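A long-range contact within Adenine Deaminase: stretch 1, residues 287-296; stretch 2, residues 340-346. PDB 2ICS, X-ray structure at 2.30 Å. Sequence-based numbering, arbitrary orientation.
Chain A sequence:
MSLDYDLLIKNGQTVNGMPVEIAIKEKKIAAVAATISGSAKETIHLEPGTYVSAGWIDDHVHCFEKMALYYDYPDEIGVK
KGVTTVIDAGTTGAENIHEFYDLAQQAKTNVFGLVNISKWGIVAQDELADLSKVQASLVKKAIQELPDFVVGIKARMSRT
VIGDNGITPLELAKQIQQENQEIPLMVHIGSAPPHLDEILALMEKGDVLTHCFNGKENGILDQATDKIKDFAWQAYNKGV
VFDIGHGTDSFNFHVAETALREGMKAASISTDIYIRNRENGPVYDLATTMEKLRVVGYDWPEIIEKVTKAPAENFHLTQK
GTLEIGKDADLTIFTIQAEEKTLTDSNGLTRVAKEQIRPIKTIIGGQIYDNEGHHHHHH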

# COMPACT_ATOMS: atom_id res chain seq x y z
N ALA A 287 -9.20 3.11 4.91
CA ALA A 287 -10.17 2.63 5.89
C ALA A 287 -11.30 1.82 5.22
O ALA A 287 -11.67 0.75 5.70
N THR A 288 -11.81 2.36 4.12
CA THR A 288 -12.89 1.71 3.37
C THR A 288 -12.42 0.39 2.75
O THR A 288 -13.19 -0.56 2.64
N THR A 289 -11.16 0.35 2.34
CA THR A 289 -10.61 -0.85 1.75
C THR A 289 -10.44 -1.88 2.86
O THR A 289 -10.67 -3.07 2.67
N MSE A 290 -10.04 -1.41 4.04
CA MSE A 290 -9.85 -2.28 5.19
C MSE A 290 -11.20 -2.89 5.62
O MSE A 290 -11.27 -4.06 6.00
N GLU A 291 -12.26 -2.09 5.55
CA GLU A 291 -13.59 -2.56 5.92
C GLU A 291 -14.08 -3.60 4.92
O GLU A 291 -14.92 -4.44 5.24
N LYS A 292 -13.55 -3.56 3.70
CA LYS A 292 -13.95 -4.54 2.69
C LYS A 292 -13.36 -5.91 3.01
O LYS A 292 -14.02 -6.93 2.86
N LEU A 293 -12.11 -5.94 3.46
CA LEU A 293 -11.51 -7.23 3.81
C LEU A 293 -12.08 -7.71 5.14
O LEU A 293 -12.01 -8.90 5.46
N ARG A 294 -12.65 -6.79 5.90
CA ARG A 294 -13.25 -7.16 7.17
C ARG A 294 -14.53 -7.90 6.85
O ARG A 294 -14.80 -8.96 7.42
N VAL A 295 -15.30 -7.36 5.91
CA VAL A 295 -16.56 -7.98 5.51
C VAL A 295 -16.29 -9.30 4.78
O VAL A 295 -17.11 -10.21 4.82
N VAL A 296 -15.14 -9.39 4.12
CA VAL A 296 -14.76 -10.60 3.42
C VAL A 296 -14.53 -11.72 4.44
O VAL A 296 -14.84 -12.88 4.18
N GLU A 340 -23.84 -0.30 9.99
CA GLU A 340 -23.92 -0.78 8.63
C GLU A 340 -23.45 0.25 7.62
O GLU A 340 -23.58 1.46 7.84
N LYS A 341 -22.90 -0.24 6.51
CA LYS A 341 -22.38 0.61 5.45
C LYS A 341 -22.30 -0.22 4.18
O LYS A 341 -21.91 -1.39 4.23
N THR A 342 -22.69 0.37 3.06
CA THR A 342 -22.64 -0.34 1.79
C THR A 342 -21.25 -0.21 1.18
O THR A 342 -20.66 0.87 1.17
N LEU A 343 -20.72 -1.33 0.69
CA LEU A 343 -19.39 -1.34 0.10
C LEU A 343 -19.49 -1.93 -1.29
O LEU A 343 -20.11 -2.96 -1.49
N THR A 344 -18.86 -1.25 -2.25
CA THR A 344 -18.88 -1.69 -3.64
C THR A 344 -17.46 -1.96 -4.13
O THR A 344 -16.56 -1.15 -3.88
N ASP A 345 -17.25 -3.06 -4.83
CA ASP A 345 -15.92 -3.35 -5.32
C ASP A 345 -15.73 -2.77 -6.72
O ASP A 345 -16.55 -1.98 -7.19
N SER A 346 -14.64 -3.16 -7.38
CA SER A 346 -14.31 -2.66 -8.71
C SER A 346 -15.22 -3.16 -9.81
O SER A 346 -15.26 -2.59 -10.90

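Packing of helix 287-296 against strand 340-344 in Adenine Deaminase, with the loop that follows the strand. The two axes cross almost at right angles (94°) and approach to 9.3 Å, so the contact is compact and buries 307 Å² in all; the backbones come nearest at Lys-292 and Leu-343, whose CA atoms lie 6.8 Å apart. Along the strand, Lys-341 and Leu-343 direct their CA-to-CB bonds toward the helix, whereas the intervening Thr-342 makes no contact and Thr-344 points away, as expected from strand alternation.

Leu-343 is the apolar centre and has the largest covered area of any residue here. Its chi1 m (-58°), chi2 t (172°) rotamer spreads the two methyl groups over the helix. CD1 lies 3.7 Å from the backbone O of Glu-291, 3.9 Å from CG of Lys-292 and 4.2 Å from CG1 of Val-295. CD2 reaches the other way along the helix, 4.0 Å from CG2 of Thr-288 and 4.1 Å from OE1 of Glu-291. Four residues spaced over about two helical turns thus line the helix side of one leucine. Thr-288 is m (-61°), which places CG2 against the leucine while OG1 remains available for polar contact. Val-295, at chi1 p (75°), closes the border of the contact with CG1.

Lys-341 is fully extended, with all four chi angles t (178°, -174°, -178°, -179°). This stretched chain carries the ammonium group from the strand to the helix, where NZ forms a salt bridge with Glu-291, at only 2.6 Å from OE1. The same NZ also donates a weak hydrogen bond to OG1 of Thr-288, 3.4 Å away. Acid and hydroxyl are three residues apart, less than one helical turn, and so a single amine can reach both. Glu-291 meets the lysine with chi1 m (-58°) and chi2 t (169°), its carboxylate turned to a chi3 of -28°; OE2 is hydrogen-bonded elsewhere in the structure, so both carboxylate oxygens are engaged.

Lys-292 provides the second polar link, running from helix to strand. Its CA-to-CB bond points sideways, but chi1 m (-70°) followed by three t angles (180°, -178°, 171°) extends the chain so that its end comes nearer the strand. On the way its CG packs against CD1 of Leu-343, and at the tip NZ donates a 2.9 Å hydrogen bond to the backbone O of Thr-344. Because the acceptor is a main-chain carbonyl, the side chain of Thr-344 (m, -47°) can turn away without loss of this link. NZ is also hydrogen-bonded elsewhere in the structure.

The remaining side chains leave the interface. Thr-289 and Leu-293 point away on the helix, and Arg-294 starts toward the strand before chi1 t (170°) and chi2 p (51°) lead its end away. Asp-345, at chi1 p (62°), likewise carries its carboxylate away from the helix, to partners outside this contact.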

# COMPACT_ATOMS: atom_id res chain seq x y z
CB ALA A 287 -10.77 3.82 6.65
CB THR A 288 -13.40 2.65 2.25
OG1 THR A 288 -13.93 3.84 2.84
CG2 THR A 288 -14.50 1.98 1.44
CB THR A 289 -9.25 -0.56 1.08
OG1 THR A 289 -9.39 0.54 0.18
CG2 THR A 289 -8.77 -1.77 0.29
CB MSE A 290 -9.24 -1.48 6.35
CG MSE A 290 -7.82 -0.97 6.05
SE MSE A 290 -7.23 0.42 7.27
CE MSE A 290 -7.07 -0.65 8.87
CB GLU A 291 -14.58 -1.38 5.97
CG GLU A 291 -14.17 -0.28 6.93
CD GLU A 291 -15.00 0.98 6.76
OE1 GLU A 291 -15.48 1.21 5.63
OE2 GLU A 291 -15.15 1.73 7.74
CB LYS A 292 -13.52 -4.08 1.29
CG LYS A 292 -14.33 -2.88 0.79
CD LYS A 292 -13.90 -2.43 -0.60
CE LYS A 292 -14.71 -1.21 -1.03
NZ LYS A 292 -14.19 -0.57 -2.28
CB LEU A 293 -10.00 -7.11 3.86
CG LEU A 293 -9.57 -7.10 2.39
CD1 LEU A 293 -8.61 -5.97 2.11
CD2 LEU A 293 -9.01 -8.46 2.02
CB ARG A 294 -13.56 -5.91 8.01
CG ARG A 294 -14.40 -6.19 9.25
CD ARG A 294 -13.81 -7.32 10.08
NE ARG A 294 -14.60 -7.61 11.27
CZ ARG A 294 -14.75 -8.82 11.79
NH1 ARG A 294 -14.16 -9.87 11.22
NH2 ARG A 294 -15.48 -9.00 12.88
CB VAL A 295 -17.40 -7.03 4.61
CG1 VAL A 295 -16.81 -6.99 3.21
CG2 VAL A 295 -18.84 -7.49 4.57
CB VAL A 296 -13.44 -10.41 2.60
CG1 VAL A 296 -12.85 -11.77 2.22
CG2 VAL A 296 -13.73 -9.61 1.35
CB GLU A 340 -25.35 -1.23 8.32
CG GLU A 340 -25.72 -2.52 9.05
CD GLU A 340 -27.05 -3.10 8.60
OE1 GLU A 340 -27.35 -4.25 9.00
OE2 GLU A 340 -27.78 -2.43 7.85
CB LYS A 341 -20.98 1.10 5.84
CG LYS A 341 -20.27 1.97 4.82
CD LYS A 341 -18.85 2.25 5.30
CE LYS A 341 -18.09 3.17 4.37
NZ LYS A 341 -16.69 3.39 4.85
CB THR A 342 -23.67 0.22 0.78
OG1 THR A 342 -24.99 -0.01 1.28
CG2 THR A 342 -23.52 -0.48 -0.57
CB LEU A 343 -18.44 -2.19 0.95
CG LEU A 343 -18.25 -1.76 2.41
CD1 LEU A 343 -17.43 -2.81 3.14
CD2 LEU A 343 -17.57 -0.41 2.49
CB THR A 344 -19.50 -0.61 -4.54
OG1 THR A 344 -20.72 -0.14 -3.95
CG2 THR A 344 -19.80 -1.17 -5.92
CB ASP A 345 -15.63 -4.85 -5.33
CG ASP A 345 -16.55 -5.63 -6.24
OD1 ASP A 345 -17.22 -5.02 -7.10
OD2 ASP A 345 -16.59 -6.87 -6.10
CB SER A 346 -12.87 -3.02 -9.06
OG SER A 346 -11.96 -2.56 -8.08